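Local coordinates for protein natural cytotoxicity triggering receptor 2 (Homo sapiens, PDB 1HKF) that acts as a cytotoxicity-activating receptor that may help activated natural killer cells lyse tumour cells, and is represented by its extracellular V-type immunoglobulin domain, at residues L40-G45 against Y104-N109; V59-P64 against I75-D80; Y99-Y104 against V115-V120. One frame throughout, in Å; residues are numbered along the deposited sequence.

Contact 1. Residues L40-G45 against Y104-N109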
loop_
_atom_site.group_PDB
_atom_site.type_symbol
_atom_site.label_atom_id
_atom_site.label_comp_id
_atom_site.label_asym_id
_atom_site.label_seq_id
_atom_site.Cartn_x
_atom_site.Cartn_y
_atom_site.Cartn_z
ATOM N N LEU A 40 -6.796 -23.278 15.952
ATOM C CA LEU A 40 -6.302 -23.844 14.693
ATOM C C LEU A 40 -5.725 -22.754 13.725
ATOM O O LEU A 40 -6.326 -21.667 13.566
ATOM C CB LEU A 40 -7.431 -24.635 14.032
ATOM C CG LEU A 40 -7.524 -26.091 14.500
ATOM C CD1 LEU A 40 -8.533 -26.873 13.684
ATOM C CD2 LEU A 40 -6.173 -26.722 14.323
ATOM N N TYR A 41 -4.586 -23.038 13.088
ATOM C CA TYR A 41 -3.987 -22.043 12.203
ATOM C C TYR A 41 -4.087 -22.341 10.728
ATOM O O TYR A 41 -3.607 -23.357 10.250
ATOM C CB TYR A 41 -2.503 -21.767 12.509
ATOM C CG TYR A 41 -1.927 -20.609 11.652
ATOM C CD1 TYR A 41 -1.089 -20.857 10.561
ATOM C CD2 TYR A 41 -2.261 -19.284 11.925
ATOM C CE1 TYR A 41 -0.601 -19.813 9.769
ATOM C CE2 TYR A 41 -1.785 -18.227 11.142
ATOM C CZ TYR A 41 -0.955 -18.512 10.071
ATOM O OH TYR A 41 -0.480 -17.498 9.328
ATOM N N GLU A 42 -4.670 -21.397 10.004
ATOM C CA GLU A 42 -4.823 -21.506 8.562
ATOM C C GLU A 42 -3.697 -20.786 7.807
ATOM O O GLU A 42 -3.493 -19.560 7.974
ATOM C CB GLU A 42 -6.166 -20.913 8.152
ATOM C CG GLU A 42 -7.434 -21.656 8.710
ATOM C CD GLU A 42 -8.741 -21.048 8.154
ATOM O OE1 GLU A 42 -9.172 -19.935 8.605
ATOM O OE2 GLU A 42 -9.326 -21.666 7.239
ATOM N N LYS A 43 -2.957 -21.513 6.985
ATOM C CA LYS A 43 -1.934 -20.843 6.207
ATOM C C LYS A 43 -2.574 -19.776 5.281
ATOM O O LYS A 43 -3.700 -19.950 4.792
ATOM C CB LYS A 43 -1.159 -21.856 5.399
ATOM C CG LYS A 43 -0.432 -22.755 6.347
ATOM C CD LYS A 43 0.419 -23.749 5.625
ATOM C CE LYS A 43 1.216 -24.527 6.679
ATOM N NZ LYS A 43 2.268 -25.311 5.942
ATOM N N LYS A 44 -1.862 -18.675 5.055
ATOM C CA LYS A 44 -2.388 -17.581 4.214
ATOM C C LYS A 44 -1.495 -17.537 3.000
ATOM O O LYS A 44 -0.270 -17.732 3.125
ATOM C CB LYS A 44 -2.316 -16.280 5.010
ATOM C CG LYS A 44 -2.950 -16.360 6.446
ATOM C CD LYS A 44 -4.440 -16.710 6.359
ATOM C CE LYS A 44 -5.171 -16.505 7.679
ATOM N NZ LYS A 44 -4.436 -17.220 8.804
ATOM N N GLY A 45 -2.059 -17.312 1.814
ATOM C CA GLY A 45 -1.210 -17.293 0.621
ATOM C C GLY A 45 -1.658 -16.206 -0.330
ATOM O O GLY A 45 -2.796 -15.729 -0.257
ATOM N N TYR A 104 -6.091 -21.332 3.657
ATOM C CA TYR A 104 -6.091 -22.808 3.589
ATOM C C TYR A 104 -6.362 -23.503 4.932
ATOM O O TYR A 104 -5.784 -23.145 5.970
ATOM C CB TYR A 104 -4.740 -23.288 3.064
ATOM C CG TYR A 104 -4.346 -22.660 1.758
ATOM C CD1 TYR A 104 -4.791 -23.202 0.551
ATOM C CD2 TYR A 104 -3.543 -21.502 1.719
ATOM C CE1 TYR A 104 -4.456 -22.613 -0.665
ATOM C CE2 TYR A 104 -3.202 -20.890 0.507
ATOM C CZ TYR A 104 -3.666 -21.452 -0.680
ATOM O OH TYR A 104 -3.362 -20.851 -1.878
ATOM N N ARG A 105 -7.230 -24.506 4.907
ATOM C CA ARG A 105 -7.608 -25.275 6.109
ATOM C C ARG A 105 -6.507 -26.292 6.509
ATOM O O ARG A 105 -5.828 -26.858 5.640
ATOM C CB ARG A 105 -8.997 -25.959 5.895
ATOM C CG ARG A 105 -10.188 -25.004 5.685
ATOM C CD ARG A 105 -11.527 -25.702 5.929
ATOM N NE ARG A 105 -12.690 -24.924 5.473
ATOM C CZ ARG A 105 -13.118 -24.880 4.211
ATOM N NH1 ARG A 105 -12.489 -25.580 3.272
ATOM N NH2 ARG A 105 -14.165 -24.145 3.892
ATOM N N PRO A 106 -6.358 -26.500 7.821
ATOM C CA PRO A 106 -5.306 -27.439 8.278
ATOM C C PRO A 106 -5.485 -28.810 7.744
ATOM O O PRO A 106 -4.664 -29.412 7.049
ATOM C CB PRO A 106 -5.406 -27.353 9.802
ATOM C CG PRO A 106 -5.930 -25.981 10.066
ATOM C CD PRO A 106 -6.952 -25.713 8.997
ATOM N N SER A 107 -6.669 -29.248 8.132
ATOM C CA SER A 107 -7.244 -30.515 7.847
ATOM C C SER A 107 -6.987 -31.005 6.450
ATOM O O SER A 107 -6.570 -32.156 6.270
ATOM C CB SER A 107 -8.742 -30.476 8.166
ATOM O OG SER A 107 -9.510 -30.252 6.996
ATOM N N ASP A 108 -7.204 -30.191 5.426
ATOM C CA ASP A 108 -6.944 -30.764 4.104
ATOM C C ASP A 108 -6.389 -29.792 3.042
ATOM O O ASP A 108 -6.348 -30.135 1.853
ATOM C CB ASP A 108 -8.243 -31.384 3.583
ATOM C CG ASP A 108 -9.341 -30.359 3.372
ATOM O OD1 ASP A 108 -9.155 -29.177 3.718
ATOM O OD2 ASP A 108 -10.410 -30.755 2.851
ATOM N N ASN A 109 -5.991 -28.585 3.453
ATOM C CA ASN A 109 -5.472 -27.611 2.523
ATOM C C ASN A 109 -6.551 -27.111 1.575
ATOM O O ASN A 109 -6.255 -26.625 0.508
ATOM C CB ASN A 109 -4.309 -28.198 1.723
ATOM C CG ASN A 109 -3.296 -27.137 1.354
ATOM O OD1 ASN A 109 -2.842 -26.406 2.242
ATOM N ND2 ASN A 109 -2.953 -27.013 0.048
HETATM O O HOH W 1 -3.474 -24.529 6.553
#
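K43 O accepts a backbone hydrogen bond from Y104 N, an almost straight link of 3.0 Å between segments 40-45 and 104-109, with the N-H pointing at the oxygen at 175° and lying nearly along the C=O axis. Just beyond it a water takes over: it accepts from K43 N and donates to Y104 O at 2.8 Å, so the two segments stay coupled while they begin to part. The Y104 ring, its CG anti to the carbonyl carbon, turns an edge to the other strand; K43 O and G45 N both sit near the ring plane, G45 N 4.0 Å from Y104 CE2.

On the loop side of that bond E42 lies close against segment 104-109, its CB 3.1 Å from Y104 O. Its CG points away from its own carbonyl, and the side chain then runs out extended beside R105, pointing the same way. The charges do not meet: E42 OE2 is 5.0 Å from R105 NE, bonding instead to S112 OG, while R105 NH1 goes to S110 OG. P106 closes the outer end, setting its CG 3.5 Å from Y41 O and touching L40 CD2 at longer range.

N109 N bonds back to R105 O, closing a turn, and K44 NZ curls back to E42 O at 2.7 Å, in the carbonyl plane, while also salt-bridged to D77. The contact thus joins the CDR1-like loop leading into strand 43-49 to the CDR3-like loop between strands 97-104 and 111-121, with strand 54-61 beyond 43-49 in the same sheet and R57 from it touching the Y104 side chain.

Contact 2. Residues V59-P64 against I75-D80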
loop_
_atom_site.group_PDB
_atom_site.type_symbol
_atom_site.label_atom_id
_atom_site.label_comp_id
_atom_site.label_asym_id
_atom_site.label_seq_id
_atom_site.Cartn_x
_atom_site.Cartn_y
_atom_site.Cartn_z
ATOM N N VAL A 59 3.854 -16.062 -2.190
ATOM C CA VAL A 59 4.300 -15.973 -0.830
ATOM C C VAL A 59 3.195 -16.613 0.058
ATOM O O VAL A 59 1.996 -16.541 -0.273
ATOM C CB VAL A 59 4.572 -14.495 -0.463
ATOM C CG1 VAL A 59 3.336 -13.667 -0.645
ATOM C CG2 VAL A 59 5.059 -14.382 0.969
ATOM N N THR A 60 3.629 -17.205 1.177
ATOM C CA THR A 60 2.773 -17.910 2.124
ATOM C C THR A 60 3.157 -17.666 3.572
ATOM O O THR A 60 4.337 -17.649 3.894
ATOM C CB THR A 60 2.892 -19.434 1.920
ATOM O OG1 THR A 60 2.718 -19.741 0.534
ATOM C CG2 THR A 60 1.800 -20.187 2.736
ATOM N N SER A 61 2.165 -17.462 4.436
ATOM C CA SER A 61 2.405 -17.309 5.876
ATOM C C SER A 61 2.041 -18.679 6.452
ATOM O O SER A 61 0.860 -19.063 6.390
ATOM C CB SER A 61 1.459 -16.314 6.490
ATOM O OG SER A 61 1.716 -16.210 7.875
ATOM N N SER A 62 3.036 -19.390 6.991
ATOM C CA SER A 62 2.858 -20.728 7.548
ATOM C C SER A 62 2.621 -20.755 9.048
ATOM O O SER A 62 2.135 -21.747 9.576
ATOM C CB SER A 62 4.082 -21.603 7.202
ATOM O OG SER A 62 4.108 -21.868 5.790
ATOM N N LYS A 63 2.998 -19.674 9.735
ATOM C CA LYS A 63 2.810 -19.555 11.172
ATOM C C LYS A 63 2.385 -18.120 11.463
ATOM O O LYS A 63 2.741 -17.212 10.747
ATOM C CB LYS A 63 4.109 -19.912 11.903
ATOM C CG LYS A 63 4.387 -21.361 11.808
ATOM C CD LYS A 63 5.353 -21.782 12.855
ATOM C CE LYS A 63 6.749 -21.791 12.334
ATOM N NZ LYS A 63 7.349 -22.952 13.032
ATOM N N PRO A 64 1.602 -17.908 12.521
ATOM C CA PRO A 64 1.145 -16.551 12.840
ATOM C C PRO A 64 2.236 -15.546 13.232
ATOM O O PRO A 64 3.243 -15.928 13.820
ATOM C CB PRO A 64 0.129 -16.778 13.954
ATOM C CG PRO A 64 0.608 -18.040 14.622
ATOM C CD PRO A 64 1.139 -18.913 13.504
ATOM N N ILE A 75 4.087 -11.267 3.735
ATOM C CA ILE A 75 2.777 -11.300 4.351
ATOM C C ILE A 75 2.967 -11.104 5.841
ATOM O O ILE A 75 3.908 -11.588 6.412
ATOM C CB ILE A 75 2.014 -12.681 4.139
ATOM C CG1 ILE A 75 1.429 -12.763 2.735
ATOM C CG2 ILE A 75 0.846 -12.839 5.157
ATOM C CD1 ILE A 75 0.887 -14.153 2.362
ATOM N N TRP A 76 2.097 -10.344 6.466
ATOM C CA TRP A 76 2.181 -10.286 7.878
ATOM C C TRP A 76 0.774 -10.748 8.246
ATOM O O TRP A 76 -0.208 -10.114 7.830
ATOM C CB TRP A 76 2.402 -8.876 8.429
ATOM C CG TRP A 76 2.281 -8.883 9.925
ATOM C CD1 TRP A 76 1.219 -8.459 10.658
ATOM C CD2 TRP A 76 3.242 -9.391 10.868
ATOM N NE1 TRP A 76 1.454 -8.661 12.010
ATOM C CE2 TRP A 76 2.693 -9.227 12.158
ATOM C CE3 TRP A 76 4.522 -9.958 10.742
ATOM C CZ2 TRP A 76 3.378 -9.599 13.319
ATOM C CZ3 TRP A 76 5.212 -10.329 11.903
ATOM C CH2 TRP A 76 4.636 -10.142 13.168
ATOM N N ASP A 77 0.674 -11.840 9.005
ATOM C CA ASP A 77 -0.648 -12.326 9.418
ATOM C C ASP A 77 -0.786 -12.414 10.909
ATOM O O ASP A 77 0.049 -13.005 11.598
ATOM C CB ASP A 77 -0.915 -13.689 8.813
ATOM C CG ASP A 77 -2.199 -14.300 9.316
ATOM O OD1 ASP A 77 -3.174 -13.540 9.433
ATOM O OD2 ASP A 77 -2.212 -15.539 9.583
ATOM N N ASP A 78 -1.838 -11.822 11.436
ATOM C CA ASP A 78 -2.044 -11.919 12.855
ATOM C C ASP A 78 -3.504 -12.245 13.139
ATOM O O ASP A 78 -4.350 -11.366 13.058
ATOM C CB ASP A 78 -1.675 -10.628 13.597
ATOM C CG ASP A 78 -1.879 -10.767 15.130
ATOM O OD1 ASP A 78 -2.263 -11.884 15.602
ATOM O OD2 ASP A 78 -1.664 -9.781 15.865
ATOM N N PRO A 79 -3.804 -13.517 13.535
ATOM C CA PRO A 79 -5.161 -13.989 13.847
ATOM C C PRO A 79 -5.869 -13.167 14.892
ATOM O O PRO A 79 -7.082 -13.019 14.841
ATOM C CB PRO A 79 -4.934 -15.424 14.295
ATOM C CG PRO A 79 -3.836 -15.845 13.450
ATOM C CD PRO A 79 -2.871 -14.653 13.530
ATOM N N ASP A 80 -5.129 -12.628 15.850
ATOM C CA ASP A 80 -5.741 -11.791 16.879
ATOM C C ASP A 80 -6.326 -10.557 16.257
ATOM O O ASP A 80 -7.242 -9.967 16.834
ATOM C CB ASP A 80 -4.720 -11.317 17.905
ATOM C CG ASP A 80 -4.136 -12.459 18.734
ATOM O OD1 ASP A 80 -4.868 -13.457 18.983
ATOM O OD2 ASP A 80 -2.950 -12.332 19.148
HETATM O O HOH W 2 2.818 -13.956 9.202
#
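V59 holds CG1 in the crowded position between its backbone N and carbonyl carbon (chi1 59°), and I75 swings CG1 away from its own carbonyl (chi1 -78°) before extending to CD1. Those two choices bring the branches together obliquely, with V59 CG1 3.9 Å from I75 CD1, and the same I75 methyl rests 3.7 Å from V59 O. The other branch of I75, CG2, stands anti to the backbone N and meets S61 CB at 3.8 Å, so the one isoleucine covers two successive inward residues of the strand. S61 OG, anti to its backbone N, comes 3.8 Å from D77 CB and is also hydrogen-bonded to Y41 OH. A single water spans the gap, 2.8 Å from S61 OG and accepting from D77 N.

Strands 59-61 and 75-78 run in nearly the same direction, 21° apart, but their axes come no closer than 7.1 Å; they are not paired, and side chains and the water fill the distance. In the V-set sandwich this is the flank where strand 54-61, at the edge of the larger sheet, faces strand 73-78, at the edge of the smaller one. Past the strand ends, P64 CB packs on P79 CD at 3.7 Å, just where D78 OD1 accepts from D80 N at 3.0 Å in an Asx turn, the N-H arriving from above the carboxylate plane.

The buried carboxylate of D77 is well provided for: OD1 bonds Y34 OH, while OD2 takes both Y41 OH and the ammonium of K44. Such a set of partners, one of them positively charged, would be expected to keep D77 ionised.

Contact 3. Residues Y99-Y104 against V115-V120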
loop_
_atom_site.group_PDB
_atom_site.type_symbol
_atom_site.label_atom_id
_atom_site.label_comp_id
_atom_site.label_asym_id
_atom_site.label_seq_id
_atom_site.Cartn_x
_atom_site.Cartn_y
_atom_site.Cartn_z
ATOM N N TYR A 99 -4.881 -11.793 -9.244
ATOM C CA TYR A 99 -4.273 -12.383 -8.054
ATOM C C TYR A 99 -5.382 -12.799 -7.097
ATOM O O TYR A 99 -6.503 -12.298 -7.173
ATOM C CB TYR A 99 -3.426 -11.321 -7.292
ATOM C CG TYR A 99 -2.132 -10.865 -7.972
ATOM C CD1 TYR A 99 -2.147 -9.967 -9.031
ATOM C CD2 TYR A 99 -0.916 -11.379 -7.573
ATOM C CE1 TYR A 99 -0.967 -9.593 -9.689
ATOM C CE2 TYR A 99 0.298 -11.016 -8.212
ATOM C CZ TYR A 99 0.258 -10.119 -9.276
ATOM O OH TYR A 99 1.455 -9.785 -9.922
ATOM N N TRP A 100 -5.043 -13.664 -6.157
ATOM C CA TRP A 100 -5.980 -14.078 -5.112
ATOM C C TRP A 100 -5.230 -14.152 -3.805
ATOM O O TRP A 100 -4.094 -14.608 -3.765
ATOM C CB TRP A 100 -6.489 -15.512 -5.300
ATOM C CG TRP A 100 -7.309 -15.810 -6.502
ATOM C CD1 TRP A 100 -6.855 -16.017 -7.764
ATOM C CD2 TRP A 100 -8.711 -16.005 -6.533
ATOM N NE1 TRP A 100 -7.898 -16.336 -8.585
ATOM C CE2 TRP A 100 -9.054 -16.335 -7.848
ATOM C CE3 TRP A 100 -9.725 -15.939 -5.562
ATOM C CZ2 TRP A 100 -10.380 -16.606 -8.237
ATOM C CZ3 TRP A 100 -11.047 -16.206 -5.941
ATOM C CH2 TRP A 100 -11.359 -16.533 -7.270
ATOM N N CYS A 101 -5.861 -13.690 -2.744
ATOM C CA CYS A 101 -5.286 -13.921 -1.448
ATOM C C CYS A 101 -6.156 -15.170 -1.022
ATOM O O CYS A 101 -7.375 -15.184 -1.209
ATOM C CB CYS A 101 -5.466 -12.720 -0.525
ATOM S SG CYS A 101 -7.178 -12.422 -0.137
ATOM N N ARG A 102 -5.496 -16.247 -0.587
ATOM C CA ARG A 102 -6.188 -17.466 -0.185
ATOM C C ARG A 102 -5.874 -17.882 1.251
ATOM O O ARG A 102 -4.816 -17.572 1.780
ATOM C CB ARG A 102 -5.848 -18.587 -1.142
ATOM C CG ARG A 102 -6.535 -18.445 -2.460
ATOM C CD ARG A 102 -6.062 -19.479 -3.458
ATOM N NE ARG A 102 -6.908 -19.420 -4.639
ATOM C CZ ARG A 102 -6.671 -20.088 -5.759
ATOM N NH1 ARG A 102 -5.603 -20.873 -5.857
ATOM N NH2 ARG A 102 -7.514 -19.974 -6.781
ATOM N N ILE A 103 -6.822 -18.555 1.883
ATOM C CA ILE A 103 -6.722 -19.016 3.272
ATOM C C ILE A 103 -7.044 -20.521 3.196
ATOM O O ILE A 103 -8.108 -20.902 2.701
ATOM C CB ILE A 103 -7.757 -18.288 4.129
ATOM C CG1 ILE A 103 -7.595 -16.789 3.940
ATOM C CG2 ILE A 103 -7.621 -18.685 5.553
ATOM C CD1 ILE A 103 -8.527 -15.945 4.775
ATOM N N TYR A 104 -6.091 -21.332 3.657
ATOM C CA TYR A 104 -6.091 -22.808 3.589
ATOM C C TYR A 104 -6.362 -23.503 4.932
ATOM O O TYR A 104 -5.784 -23.145 5.970
ATOM C CB TYR A 104 -4.740 -23.288 3.064
ATOM C CG TYR A 104 -4.346 -22.660 1.758
ATOM C CD1 TYR A 104 -4.791 -23.202 0.551
ATOM C CD2 TYR A 104 -3.543 -21.502 1.719
ATOM C CE1 TYR A 104 -4.456 -22.613 -0.665
ATOM C CE2 TYR A 104 -3.202 -20.890 0.507
ATOM C CZ TYR A 104 -3.666 -21.452 -0.680
ATOM O OH TYR A 104 -3.362 -20.851 -1.878
ATOM N N VAL A 115 -10.148 -14.183 -2.212
ATOM C CA VAL A 115 -10.608 -12.934 -2.818
ATOM C C VAL A 115 -9.761 -12.729 -4.063
ATOM O O VAL A 115 -8.537 -12.871 -4.027
ATOM C CB VAL A 115 -10.454 -11.738 -1.851
ATOM C CG1 VAL A 115 -11.005 -10.458 -2.488
ATOM C CG2 VAL A 115 -11.219 -12.027 -0.549
ATOM N N ARG A 116 -10.433 -12.445 -5.180
ATOM C CA ARG A 116 -9.758 -12.229 -6.451
ATOM C C ARG A 116 -9.552 -10.721 -6.652
ATOM O O ARG A 116 -10.452 -9.902 -6.335
ATOM C CB ARG A 116 -10.602 -12.764 -7.604
ATOM C CG ARG A 116 -9.830 -12.969 -8.877
ATOM C CD ARG A 116 -10.771 -13.196 -10.083
ATOM N NE ARG A 116 -10.034 -13.808 -11.203
ATOM C CZ ARG A 116 -10.389 -13.674 -12.478
ATOM N NH1 ARG A 116 -11.474 -12.967 -12.787
ATOM N NH2 ARG A 116 -9.633 -14.194 -13.447
ATOM N N PHE A 117 -8.374 -10.372 -7.181
ATOM C CA PHE A 117 -8.030 -8.961 -7.418
ATOM C C PHE A 117 -7.462 -8.847 -8.801
ATOM O O PHE A 117 -6.918 -9.827 -9.317
ATOM C CB PHE A 117 -6.943 -8.464 -6.444
ATOM C CG PHE A 117 -7.378 -8.431 -5.007
ATOM C CD1 PHE A 117 -7.188 -9.544 -4.176
ATOM C CD2 PHE A 117 -7.983 -7.312 -4.488
ATOM C CE1 PHE A 117 -7.620 -9.502 -2.834
ATOM C CE2 PHE A 117 -8.408 -7.284 -3.161
ATOM C CZ PHE A 117 -8.223 -8.386 -2.340
ATOM N N TYR A 118 -7.623 -7.667 -9.398
ATOM C CA TYR A 118 -6.994 -7.385 -10.698
ATOM C C TYR A 118 -6.015 -6.198 -10.422
ATOM O O TYR A 118 -6.451 -5.077 -10.012
ATOM C CB TYR A 118 -7.994 -6.961 -11.776
ATOM C CG TYR A 118 -7.320 -6.950 -13.142
ATOM C CD1 TYR A 118 -6.829 -8.117 -13.690
ATOM C CD2 TYR A 118 -7.130 -5.796 -13.852
ATOM C CE1 TYR A 118 -6.160 -8.127 -14.909
ATOM C CE2 TYR A 118 -6.460 -5.801 -15.101
ATOM C CZ TYR A 118 -5.986 -6.959 -15.605
ATOM O OH TYR A 118 -5.323 -7.009 -16.806
ATOM N N LEU A 119 -4.718 -6.478 -10.548
ATOM C CA LEU A 119 -3.676 -5.448 -10.330
ATOM C C LEU A 119 -3.307 -4.846 -11.649
ATOM O O LEU A 119 -2.941 -5.558 -12.597
ATOM C CB LEU A 119 -2.368 -6.018 -9.765
ATOM C CG LEU A 119 -1.197 -5.014 -9.501
ATOM C CD1 LEU A 119 -1.588 -3.988 -8.454
ATOM C CD2 LEU A 119 0.011 -5.750 -8.977
ATOM N N VAL A 120 -3.411 -3.527 -11.696
ATOM C CA VAL A 120 -3.031 -2.787 -12.873
ATOM C C VAL A 120 -1.848 -1.901 -12.509
ATOM O O VAL A 120 -1.937 -1.033 -11.639
ATOM C CB VAL A 120 -4.171 -1.943 -13.370
ATOM C CG1 VAL A 120 -3.710 -1.186 -14.638
ATOM C CG2 VAL A 120 -5.344 -2.883 -13.748
#
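This is the F-G hairpin of the immunoglobulin V-set sandwich, and strand 99-104 carries C101, half of the C32-C101 disulfide that pins the two sheets together. The hydrogen bonds are shortest at Y99 and F117, an antiparallel hydrogen-bonded pair: Y99 N reaches F117 O at 2.8 Å and F117 N reaches Y99 O at 2.7 Å, the latter in the carbonyl plane. C101 and V115 repeat the pattern with longer bonds, C101 N to V115 O and V115 N to C101 O both measuring 3.1 Å. Beyond C101 the rest of 99-104 has no contact with 115-120.

Toward the sandwich interior the fit is close. C101 SG, in the crowded position between its backbone N and carbonyl carbon, lies against V115 CB at 3.8 Å and meets F117 in the plane of the ring, a sulfur-aromatic contact at the edge, 5.4 Å from the ring centroid. Further along, L119 CB abuts Y99 CE1 at 3.8 Å, while the Y99 ring meets that of W46.

The outward side, with W100 and R116, is partly exposed. R116 leaves with CG anti to its backbone N and stretches extended across the indole, its guanidinium turned 41° from the ring; R102 NH2 lies over the opposite face. E49 OE1 holds both polar ends, salt-bridged to R116 NE and accepting from W100 NE1. The aliphatic part of the arginine makes a CH-pi contact: R116 CB stands 3.6 Å above the centroid of the six-membered W100 ring, only 1° from its normal.

Overall arrangement
Contacts 1 and 3 share Y104 and both reach the same sheet, their centres about 16 Å apart: contact 3 zips the hairpin near the middle of the domain, and contact 1 continues from it to the loops at one end. Along the way G45 O accepts from R102 N at 2.8 Å, and I103 packs on E42 and K44. Contact 2 flanks contact 1, centres about 11 Å apart. K44 O bonds S61 N at 2.8 Å within the larger sheet, whereas Y41 OH to D77 OD2, 2.6 Å, ties the loop of contact 1 to the smaller one. Contacts 2 and 3 do not touch, their nearest atoms about 6 Å apart; strand 43-49 lies between 54-61 and 97-104.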